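Local coordinates for protein Endonuclease/exonuclease/phosphatase (Beutenbergia cavernae DSM 12333, PDB 4RUW) that is of unknown function but belongs to the endonuclease/exonuclease/phosphatase family, joining a DNase I-like domain, with a bound zinc ion, to an immunoglobulin-like domain, at residues Thr266-Val270 / Ser364-Asn368; Ala333-Thr339 / Ala351-Arg357; Gly359-Val365 / Thr405-Gly411; Thr377-Ala381 / Thr393-Ser397. All coordinates share one frame; numbering follows the deposited sequence. Where two conformers were deposited one is given.

Contact 1 (Thr266-Val270 / Ser364-Asn368)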
# COMPACT_ATOMS: atom_id res chain seq x y z
N THR A 266 3.91 2.18 4.46
CA THR A 266 5.17 1.77 5.08
C THR A 266 6.39 2.36 4.38
O THR A 266 7.32 2.81 5.04
CB THR A 266 5.30 0.24 5.23
OG1 THR A 266 5.29 -0.39 3.94
CG2 THR A 266 4.15 -0.31 6.10
N TRP A 267 6.37 2.41 3.04
CA TRP A 267 7.48 2.99 2.31
C TRP A 267 7.78 4.40 2.81
O TRP A 267 8.93 4.77 3.06
CB TRP A 267 7.17 3.05 0.82
CG TRP A 267 8.31 3.64 0.03
CD1 TRP A 267 8.53 4.97 -0.25
CD2 TRP A 267 9.41 2.92 -0.55
NE1 TRP A 267 9.70 5.11 -0.97
CE2 TRP A 267 10.25 3.87 -1.17
CE3 TRP A 267 9.74 1.56 -0.62
CZ2 TRP A 267 11.42 3.50 -1.83
CZ3 TRP A 267 10.90 1.20 -1.29
CH2 TRP A 267 11.72 2.16 -1.89
N ARG A 268 6.73 5.20 2.94
CA ARG A 268 6.85 6.60 3.26
C ARG A 268 7.33 6.85 4.70
O ARG A 268 7.78 7.94 5.02
CB ARG A 268 5.49 7.23 3.01
CG ARG A 268 5.40 8.71 3.04
CD ARG A 268 3.98 9.10 2.68
NE ARG A 268 3.90 10.52 2.43
CZ ARG A 268 2.90 11.11 1.79
NH1 ARG A 268 1.86 10.40 1.36
NH2 ARG A 268 2.95 12.42 1.62
N GLN A 269 7.24 5.84 5.56
CA GLN A 269 7.76 5.97 6.92
C GLN A 269 9.28 5.96 6.94
O GLN A 269 9.90 6.62 7.78
CB GLN A 269 7.26 4.85 7.83
CG GLN A 269 5.76 4.62 7.85
CD GLN A 269 4.97 5.88 8.15
OE1 GLN A 269 5.09 6.47 9.22
NE2 GLN A 269 4.15 6.30 7.19
N VAL A 270 9.89 5.19 6.03
CA VAL A 270 11.33 4.93 6.10
C VAL A 270 12.13 5.47 4.92
O VAL A 270 13.35 5.56 5.01
CB VAL A 270 11.65 3.42 6.28
CG1 VAL A 270 11.30 2.95 7.67
CG2 VAL A 270 10.99 2.58 5.19
N SER A 364 3.59 9.79 13.76
CA SER A 364 3.97 9.85 12.36
C SER A 364 3.21 11.01 11.71
O SER A 364 1.97 11.04 11.74
CB SER A 364 3.62 8.54 11.65
OG SER A 364 3.82 8.65 10.25
N VAL A 365 3.94 11.97 11.16
CA VAL A 365 3.35 13.19 10.65
C VAL A 365 3.70 13.31 9.18
O VAL A 365 4.87 13.22 8.79
CB VAL A 365 3.84 14.42 11.43
CG1 VAL A 365 3.17 15.68 10.91
CG2 VAL A 365 3.56 14.24 12.89
N CYS A 366 2.68 13.57 8.38
CA CYS A 366 2.85 13.56 6.94
C CYS A 366 2.22 14.78 6.29
O CYS A 366 1.02 15.03 6.45
CB CYS A 366 2.22 12.30 6.37
SG CYS A 366 2.07 12.33 4.60
N LYS A 367 3.04 15.54 5.56
CA LYS A 367 2.54 16.59 4.68
C LYS A 367 2.26 15.94 3.33
O LYS A 367 3.18 15.48 2.65
CB LYS A 367 3.57 17.71 4.52
CG LYS A 367 3.15 18.74 3.47
CD LYS A 367 4.20 19.82 3.27
CE LYS A 367 3.85 20.71 2.10
NZ LYS A 367 4.89 21.75 1.85
N ASN A 368 0.99 15.88 2.96
CA ASN A 368 0.61 15.22 1.72
C ASN A 368 0.20 16.24 0.68
O ASN A 368 -0.96 16.33 0.28
CB ASN A 368 -0.49 14.19 1.95
CG ASN A 368 -0.55 13.15 0.86
OD1 ASN A 368 0.49 12.71 0.36
ND2 ASN A 368 -1.76 12.77 0.47
O HOH W 1 1.55 8.09 8.61

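Contact 2 (Ala333-Thr339 / Ala351-Arg357)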
# COMPACT_ATOMS: atom_id res chain seq x y z
N ALA A 333 0.52 -5.03 21.52
CA ALA A 333 -0.80 -4.56 21.18
C ALA A 333 -0.87 -3.07 21.48
O ALA A 333 -0.58 -2.61 22.57
CB ALA A 333 -1.85 -5.30 21.99
N PRO A 334 -1.24 -2.31 20.48
CA PRO A 334 -1.44 -0.91 20.71
C PRO A 334 -2.47 -0.76 21.82
O PRO A 334 -3.50 -1.37 21.91
CB PRO A 334 -1.97 -0.41 19.40
CG PRO A 334 -1.47 -1.37 18.41
CD PRO A 334 -1.39 -2.66 19.05
N VAL A 335 -2.33 0.26 22.63
CA VAL A 335 -3.37 0.65 23.54
C VAL A 335 -4.19 1.80 23.01
O VAL A 335 -5.27 2.01 23.46
CB VAL A 335 -2.86 0.92 24.96
CG1 VAL A 335 -2.17 -0.32 25.49
CG2 VAL A 335 -1.91 2.06 25.05
N ALA A 336 -3.61 2.60 22.12
CA ALA A 336 -4.34 3.67 21.46
C ALA A 336 -3.77 3.88 20.07
O ALA A 336 -2.57 3.70 19.84
CB ALA A 336 -4.25 4.97 22.28
N ALA A 337 -4.64 4.22 19.13
CA ALA A 337 -4.22 4.59 17.79
C ALA A 337 -5.21 5.63 17.27
O ALA A 337 -6.41 5.36 17.20
CB ALA A 337 -4.19 3.37 16.87
N ARG A 338 -4.71 6.81 16.93
CA ARG A 338 -5.58 7.88 16.47
C ARG A 338 -4.95 8.63 15.31
O ARG A 338 -3.75 8.91 15.30
CB ARG A 338 -5.91 8.85 17.61
CG ARG A 338 -6.89 9.95 17.20
CD ARG A 338 -7.51 10.63 18.42
NE ARG A 338 -8.31 9.69 19.20
CZ ARG A 338 -9.61 9.49 19.02
NH1 ARG A 338 -10.25 8.61 19.78
NH2 ARG A 338 -10.27 10.17 18.09
N THR A 339 -5.78 8.97 14.33
CA THR A 339 -5.39 9.82 13.21
C THR A 339 -6.14 11.13 13.30
O THR A 339 -7.35 11.16 13.53
CB THR A 339 -5.76 9.15 11.88
OG1 THR A 339 -5.03 7.93 11.76
CG2 THR A 339 -5.42 10.06 10.70
N ALA A 351 -1.64 13.32 11.01
CA ALA A 351 -0.81 12.86 12.11
C ALA A 351 -1.42 11.57 12.64
O ALA A 351 -2.63 11.50 12.87
CB ALA A 351 -0.76 13.89 13.21
N GLN A 352 -0.59 10.54 12.80
CA GLN A 352 -1.03 9.28 13.39
C GLN A 352 -0.26 9.04 14.68
O GLN A 352 0.97 8.99 14.68
CB GLN A 352 -0.78 8.11 12.42
CG GLN A 352 -1.63 8.16 11.16
CD GLN A 352 -1.35 6.99 10.23
OE1 GLN A 352 -0.20 6.55 10.10
NE2 GLN A 352 -2.38 6.48 9.58
N LEU A 353 -1.00 8.90 15.77
CA LEU A 353 -0.42 8.65 17.08
C LEU A 353 -0.68 7.20 17.46
O LEU A 353 -1.80 6.71 17.31
CB LEU A 353 -1.06 9.58 18.11
CG LEU A 353 -0.65 9.38 19.57
CD1 LEU A 353 0.79 9.81 19.79
CD2 LEU A 353 -1.60 10.14 20.49
N THR A 354 0.35 6.51 17.93
CA THR A 354 0.19 5.15 18.45
C THR A 354 0.80 5.07 19.83
O THR A 354 1.92 5.52 20.05
CB THR A 354 0.87 4.11 17.53
OG1 THR A 354 0.44 4.29 16.18
CG2 THR A 354 0.54 2.70 17.98
N ALA A 355 0.04 4.52 20.78
CA ALA A 355 0.55 4.26 22.12
C ALA A 355 0.59 2.75 22.33
O ALA A 355 -0.35 2.05 21.97
CB ALA A 355 -0.34 4.92 23.19
N SER A 356 1.68 2.25 22.89
CA SER A 356 1.77 0.82 23.18
C SER A 356 2.52 0.57 24.48
O SER A 356 3.16 1.47 25.03
CB SER A 356 2.43 0.07 22.02
OG SER A 356 3.75 0.52 21.80
N ARG A 357 2.44 -0.66 24.99
CA ARG A 357 3.16 -1.03 26.20
C ARG A 357 4.59 -1.43 25.85
O ARG A 357 4.84 -1.98 24.77
CB ARG A 357 2.46 -2.20 26.90
CG ARG A 357 1.03 -1.91 27.34
CD ARG A 357 0.43 -3.13 28.04
NE ARG A 357 -0.99 -2.95 28.35
CZ ARG A 357 -1.98 -3.26 27.51
NH1 ARG A 357 -1.70 -3.75 26.31
NH2 ARG A 357 -3.24 -3.07 27.87

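Contact 3 (Gly359-Val365 / Thr405-Gly411)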
# COMPACT_ATOMS: atom_id res chain seq x y z
N GLY A 359 4.73 1.95 27.83
CA GLY A 359 4.96 3.38 27.82
C GLY A 359 5.65 3.92 26.59
O GLY A 359 6.46 4.84 26.68
N ARG A 360 5.33 3.37 25.42
CA ARG A 360 5.89 3.88 24.18
C ARG A 360 4.87 4.71 23.41
O ARG A 360 3.69 4.36 23.33
CB ARG A 360 6.43 2.75 23.31
CG ARG A 360 7.21 3.24 22.10
CD ARG A 360 7.97 2.11 21.41
NE ARG A 360 9.34 1.99 21.88
CZ ARG A 360 10.26 1.23 21.29
NH1 ARG A 360 11.50 1.17 21.78
NH2 ARG A 360 9.95 0.53 20.21
N LEU A 361 5.34 5.82 22.85
CA LEU A 361 4.50 6.66 22.01
C LEU A 361 5.19 6.85 20.67
O LEU A 361 6.42 6.97 20.60
CB LEU A 361 4.28 8.02 22.67
CG LEU A 361 3.46 7.99 23.96
CD1 LEU A 361 3.51 9.34 24.68
CD2 LEU A 361 2.03 7.59 23.67
N ARG A 362 4.40 6.87 19.60
CA ARG A 362 4.90 7.12 18.26
C ARG A 362 3.99 8.12 17.57
O ARG A 362 2.76 7.98 17.61
CB ARG A 362 4.96 5.83 17.44
CG ARG A 362 5.45 6.05 16.00
CD ARG A 362 5.42 4.76 15.19
NE ARG A 362 4.05 4.26 15.05
CZ ARG A 362 3.73 3.02 14.70
NH1 ARG A 362 4.68 2.14 14.44
NH2 ARG A 362 2.46 2.65 14.62
N LEU A 363 4.59 9.13 16.94
CA LEU A 363 3.85 10.10 16.15
C LEU A 363 4.43 10.12 14.75
O LEU A 363 5.62 10.39 14.57
CB LEU A 363 3.98 11.47 16.80
CG LEU A 363 3.04 12.63 16.47
CD1 LEU A 363 1.61 12.15 16.40
CD2 LEU A 363 3.17 13.71 17.54
N SER A 364 3.59 9.79 13.76
CA SER A 364 3.97 9.85 12.36
C SER A 364 3.21 11.01 11.71
O SER A 364 1.97 11.04 11.74
CB SER A 364 3.62 8.54 11.65
OG SER A 364 3.82 8.65 10.25
N VAL A 365 3.94 11.97 11.16
CA VAL A 365 3.35 13.19 10.65
C VAL A 365 3.70 13.31 9.18
O VAL A 365 4.87 13.22 8.79
CB VAL A 365 3.84 14.42 11.43
CG1 VAL A 365 3.17 15.68 10.91
CG2 VAL A 365 3.56 14.24 12.89
N THR A 405 7.71 12.29 8.81
CA THR A 405 8.46 12.47 10.04
C THR A 405 7.87 11.62 11.15
O THR A 405 6.73 11.85 11.58
CB THR A 405 8.45 13.94 10.47
OG1 THR A 405 8.91 14.75 9.37
CG2 THR A 405 9.35 14.16 11.66
N VAL A 406 8.65 10.64 11.60
CA VAL A 406 8.19 9.69 12.61
C VAL A 406 9.10 9.76 13.83
O VAL A 406 10.32 9.59 13.72
CB VAL A 406 8.20 8.25 12.07
CG1 VAL A 406 7.55 7.30 13.07
CG2 VAL A 406 7.47 8.17 10.74
N GLU A 407 8.52 10.05 14.99
CA GLU A 407 9.25 10.09 16.25
C GLU A 407 8.67 9.09 17.21
O GLU A 407 7.45 8.92 17.27
CB GLU A 407 9.19 11.48 16.90
CG GLU A 407 10.02 12.53 16.20
CD GLU A 407 10.18 13.79 17.04
OE1 GLU A 407 10.54 14.83 16.47
OE2 GLU A 407 9.94 13.73 18.27
N THR A 408 9.54 8.45 17.98
CA THR A 408 9.14 7.48 18.98
C THR A 408 9.84 7.84 20.28
O THR A 408 11.03 8.14 20.27
CB THR A 408 9.58 6.07 18.54
OG1 THR A 408 8.95 5.75 17.29
CG2 THR A 408 9.20 5.04 19.57
N TRP A 409 9.11 7.82 21.38
CA TRP A 409 9.71 8.18 22.66
C TRP A 409 8.98 7.48 23.79
O TRP A 409 7.93 6.87 23.59
CB TRP A 409 9.70 9.71 22.84
CG TRP A 409 8.35 10.32 23.09
CD1 TRP A 409 7.86 10.75 24.29
CD2 TRP A 409 7.31 10.57 22.12
NE1 TRP A 409 6.59 11.25 24.14
CE2 TRP A 409 6.23 11.16 22.82
CE3 TRP A 409 7.20 10.37 20.75
CZ2 TRP A 409 5.05 11.54 22.19
CZ3 TRP A 409 6.02 10.75 20.12
CH2 TRP A 409 4.96 11.32 20.84
N ARG A 410 9.55 7.54 24.99
CA ARG A 410 8.93 6.93 26.15
C ARG A 410 8.06 7.94 26.87
O ARG A 410 8.52 9.03 27.23
CB ARG A 410 9.99 6.37 27.10
CG ARG A 410 9.44 5.63 28.31
CD ARG A 410 10.56 5.35 29.32
NE ARG A 410 10.20 4.33 30.30
CZ ARG A 410 10.86 4.12 31.44
NH1 ARG A 410 11.90 4.89 31.75
NH2 ARG A 410 10.47 3.17 32.26
N GLY A 411 6.80 7.59 27.08
CA GLY A 411 5.88 8.45 27.80
C GLY A 411 4.51 7.80 27.90
O GLY A 411 4.24 6.80 27.24
O HOH W 2 2.26 4.78 25.94

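Contact 4 (Thr377-Ala381 / Thr393-Ser397)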
# COMPACT_ATOMS: atom_id res chain seq x y z
N THR A 377 4.71 25.32 3.12
CA THR A 377 3.80 24.94 4.19
C THR A 377 4.32 23.70 4.91
O THR A 377 5.16 22.96 4.40
CB THR A 377 2.36 24.68 3.69
OG1 THR A 377 2.35 23.55 2.81
CG2 THR A 377 1.79 25.91 2.98
N ALA A 378 3.82 23.48 6.12
CA ALA A 378 4.21 22.31 6.89
C ALA A 378 2.99 21.75 7.60
O ALA A 378 2.04 22.47 7.88
CB ALA A 378 5.28 22.67 7.91
N VAL A 379 3.01 20.45 7.87
CA VAL A 379 2.01 19.85 8.74
C VAL A 379 2.64 19.64 10.11
O VAL A 379 3.72 19.05 10.23
CB VAL A 379 1.42 18.54 8.16
CG1 VAL A 379 0.56 17.83 9.20
CG2 VAL A 379 0.61 18.85 6.90
N ARG A 380 1.98 20.16 11.14
CA ARG A 380 2.52 20.10 12.48
C ARG A 380 1.54 19.38 13.40
O ARG A 380 0.34 19.65 13.38
CB ARG A 380 2.81 21.51 13.00
CG ARG A 380 3.27 21.58 14.44
CD ARG A 380 3.82 22.96 14.74
NE ARG A 380 4.95 23.25 13.87
CZ ARG A 380 5.29 24.47 13.45
NH1 ARG A 380 4.57 25.52 13.81
NH2 ARG A 380 6.34 24.62 12.65
N ALA A 381 2.07 18.44 14.17
CA ALA A 381 1.28 17.73 15.16
C ALA A 381 1.75 18.12 16.55
O ALA A 381 2.96 18.19 16.81
CB ALA A 381 1.42 16.24 14.98
N THR A 393 5.96 18.19 19.93
CA THR A 393 5.59 18.72 18.63
C THR A 393 6.41 18.00 17.56
O THR A 393 7.63 17.85 17.71
CB THR A 393 5.87 20.23 18.56
OG1 THR A 393 5.10 20.89 19.58
CG2 THR A 393 5.51 20.79 17.20
N VAL A 394 5.75 17.52 16.51
CA VAL A 394 6.43 16.86 15.41
C VAL A 394 5.92 17.47 14.11
O VAL A 394 4.71 17.61 13.91
CB VAL A 394 6.19 15.34 15.43
CG1 VAL A 394 6.84 14.66 14.23
CG2 VAL A 394 6.71 14.73 16.73
N THR A 395 6.84 17.86 13.24
CA THR A 395 6.49 18.61 12.04
C THR A 395 7.02 17.91 10.79
O THR A 395 8.11 17.34 10.80
CB THR A 395 7.05 20.05 12.11
OG1 THR A 395 6.59 20.67 13.31
CG2 THR A 395 6.60 20.88 10.91
N ASP A 396 6.23 17.94 9.72
CA ASP A 396 6.69 17.47 8.42
C ASP A 396 6.58 18.58 7.39
O ASP A 396 5.52 19.19 7.22
CB ASP A 396 5.86 16.26 7.97
CG ASP A 396 6.49 15.51 6.82
OD1 ASP A 396 7.72 15.30 6.85
OD2 ASP A 396 5.78 15.14 5.87
N SER A 397 7.67 18.85 6.69
CA SER A 397 7.64 19.82 5.60
C SER A 397 8.03 19.12 4.30
O SER A 397 8.00 17.90 4.22
CB SER A 397 8.54 21.02 5.89
OG SER A 397 9.85 20.60 6.18

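Contact 1 (Thr266-Val270 / Ser364-Asn368)
R268 and Q269 of the short helix 266-270 reach out to S364 and C366 of strand 360-367 and N368 just after it. R268 grips N368 end-on. NH2 donates to OD1 of N368 at 2.8 Å, and NH1 donates to the same OD1 at 2.9 Å. OD1 lies in the plane of the guanidinium, but both nitrogens come to it from the same face of the amide. The amide plane is turned 61° from the guanidinium. R268 gets there fully stretched: CG is anti to the backbone N (chi1 -170°) and the chain runs extended to NE. The other end of the amide is also held, since ND2 of N368 donates to the backbone O of T240. SG of C366, disulfide-bonded to C404, lies over one guanidinium face, a doubtful placement because C366 has two conformers.

The second polar link is S364 to Q269. OG of S364 donates to OE1 of Q269 at 2.7 Å, in the carbonyl plane and on a lone pair. A water donates to OG of S364 at 2.9 Å and accepts a weak bond from NE2 of Q269 at 3.5 Å. NE2 has a better partner in the backbone O of D265. K367 turns the other way. Its NZ makes salt bridges with D374 and D375 and hydrogen bonds to the backbone O of G398 and of T377.

The contact is buried and joins the DNase I-like part to the immunoglobulin-like part. The helix runs nearly at right angles to the strand (96°). Its T266 and V270 pack on strands 304-311 and 324-330, while W350 of strand 349-356 touches R268, C366 and N368.

Contact 2 (Ala333-Thr339 / Ala351-Arg357)
A336 pairs with A355 and R338 with L353 in an antiparallel beta hairpin of the immunoglobulin-like domain, with a classic beta bulge at its open end.

R338 and L353 exchange two backbone hydrogen bonds, the shorter from N of L353 to O of R338 at 2.8 Å. N of A355 donates to O of A336. At the bulge V335 and A336 both face A355: N of V335 takes O of A355 at 2.7 Å, and N of A336 adds a weak bond to it.

In apolar packing, CB of A355 meets CB of A336 at 4.0 Å and CG2 of V335 at 3.8 Å. CG1 of V335 lies over the centre of one guanidinium face of R357, 3.6 Å from NH1 of R357. V335 has two conformers, so both of its side-chain contacts are doubtful. L353 and A355 continue onto L363 and L361.

Polar side chains look mostly elsewhere: R338 forms a salt bridge with E436, and T354 OG1 bonds R362. T339 and Q352 lie side by side. NE2 of Q352 bonds the backbone O of L263 and, like OG1 of T339, that of A259. OG1 of T339 rests 3.5 Å from CG of Q352.

Contact 3 (Gly359-Val365 / Thr405-Gly411)
The indole of W409 lies against L361. CB of L361 sits over one face of the six-membered ring, 3.7 Å from its centroid and 13° off the normal, a CH-pi contact. At the ring edge, in plane, are CB of L363 and the backbone O of E407. W409 CG stands between its backbone N and carbonyl carbon (chi1 72°), and this swings the indole across to the neighbouring strand. R392 makes a cation-pi contact with the ring and a salt bridge with E407. On the other side of the sheet, CG2 of T408 lies over one face of the R360 guanidinium.

Also on that side, R362 runs alongside V406, with CG of R362 3.8 Å from CG1 of V406. The polar end of R362 goes to the backbone O of F304 and of P302 and to T354 OG1. V406 CG2 also touches OG of S364, whose hydrogen bond goes to Q269.

The backbones are paired along their whole length. L361 with W409, L363 with E407 and V365 with T405 each exchange two hydrogen bonds. N of G411 donates to O of G359 at 2.8 Å. A water donates to O of R360 at 3.0 Å and to O of G411 at 3.1 Å, bridging the two segments. G359, with positive phi (63°), and R360 form a G1 beta bulge opposite S356.

L363 and V365 face V394 and A381 of the second sheet. Two antiparallel sheets packed face to face in this way are the beta sandwich of an immunoglobulin-like domain.

Contact 4 (Thr377-Ala381 / Thr393-Ser397)
V379 faces D396 and A381 faces V394 in an antiparallel beta hairpin, at one edge of the second sheet of the immunoglobulin-like sandwich.

Four backbone hydrogen bonds hold the ladder. N of V379 donates to O of D396 at 2.9 Å, and N of D396 returns to O of V379 at 2.8 Å. N of A381 meets O of V394 at 2.8 Å, and the return bond from N of V394 to O of A381 is 2.9 Å. CA-H...O contacts from T395 and T393 lie beside them.

Apolar contacts are sorted by face. V379, A381 and V394 turn inward and pack on V365, and V394 also covers L363. On the outer face CB of A378 touches CG2 of T395 at 3.7 Å, and CG of R380 touches CG2 of T393 at 3.6 Å.

The carboxylate of D396 binds across the sandwich. OD1 pairs with OG1 of T405, and OD2 accepts the backbone N of K367.

One side-chain hydrogen bond crosses the hairpin. R380 bends at chi3 (-61°) and brings its guanidinium edge to T395. NE donates to OG1 of T395 at 3.1 Å, nearly straight at 168° and in the guanidinium plane.

In the fold
Contact 1 is the buried one, and its centre is the nearest of the four to the centre of the chain, about 12 Å. It joins the two domains by side-chain hydrogen bonds, with no strand pairing. Contacts 2, 3 and 4 are partly buried ladders inside the immunoglobulin-like domain. Contacts 2 and 3 belong to one sheet, contact 4 to the facing sheet. Strand 360-367 links contacts 1 and 3. Contact 4 meets both through D396, which binds K367 and T405. Its inner face is mostly aliphatic; that of contact 3 is mixed, with W409, E407 and T405. The other face of contact 3 partly meets the DNase I-like part, while contact 4 has R380 and T395 on its outer face.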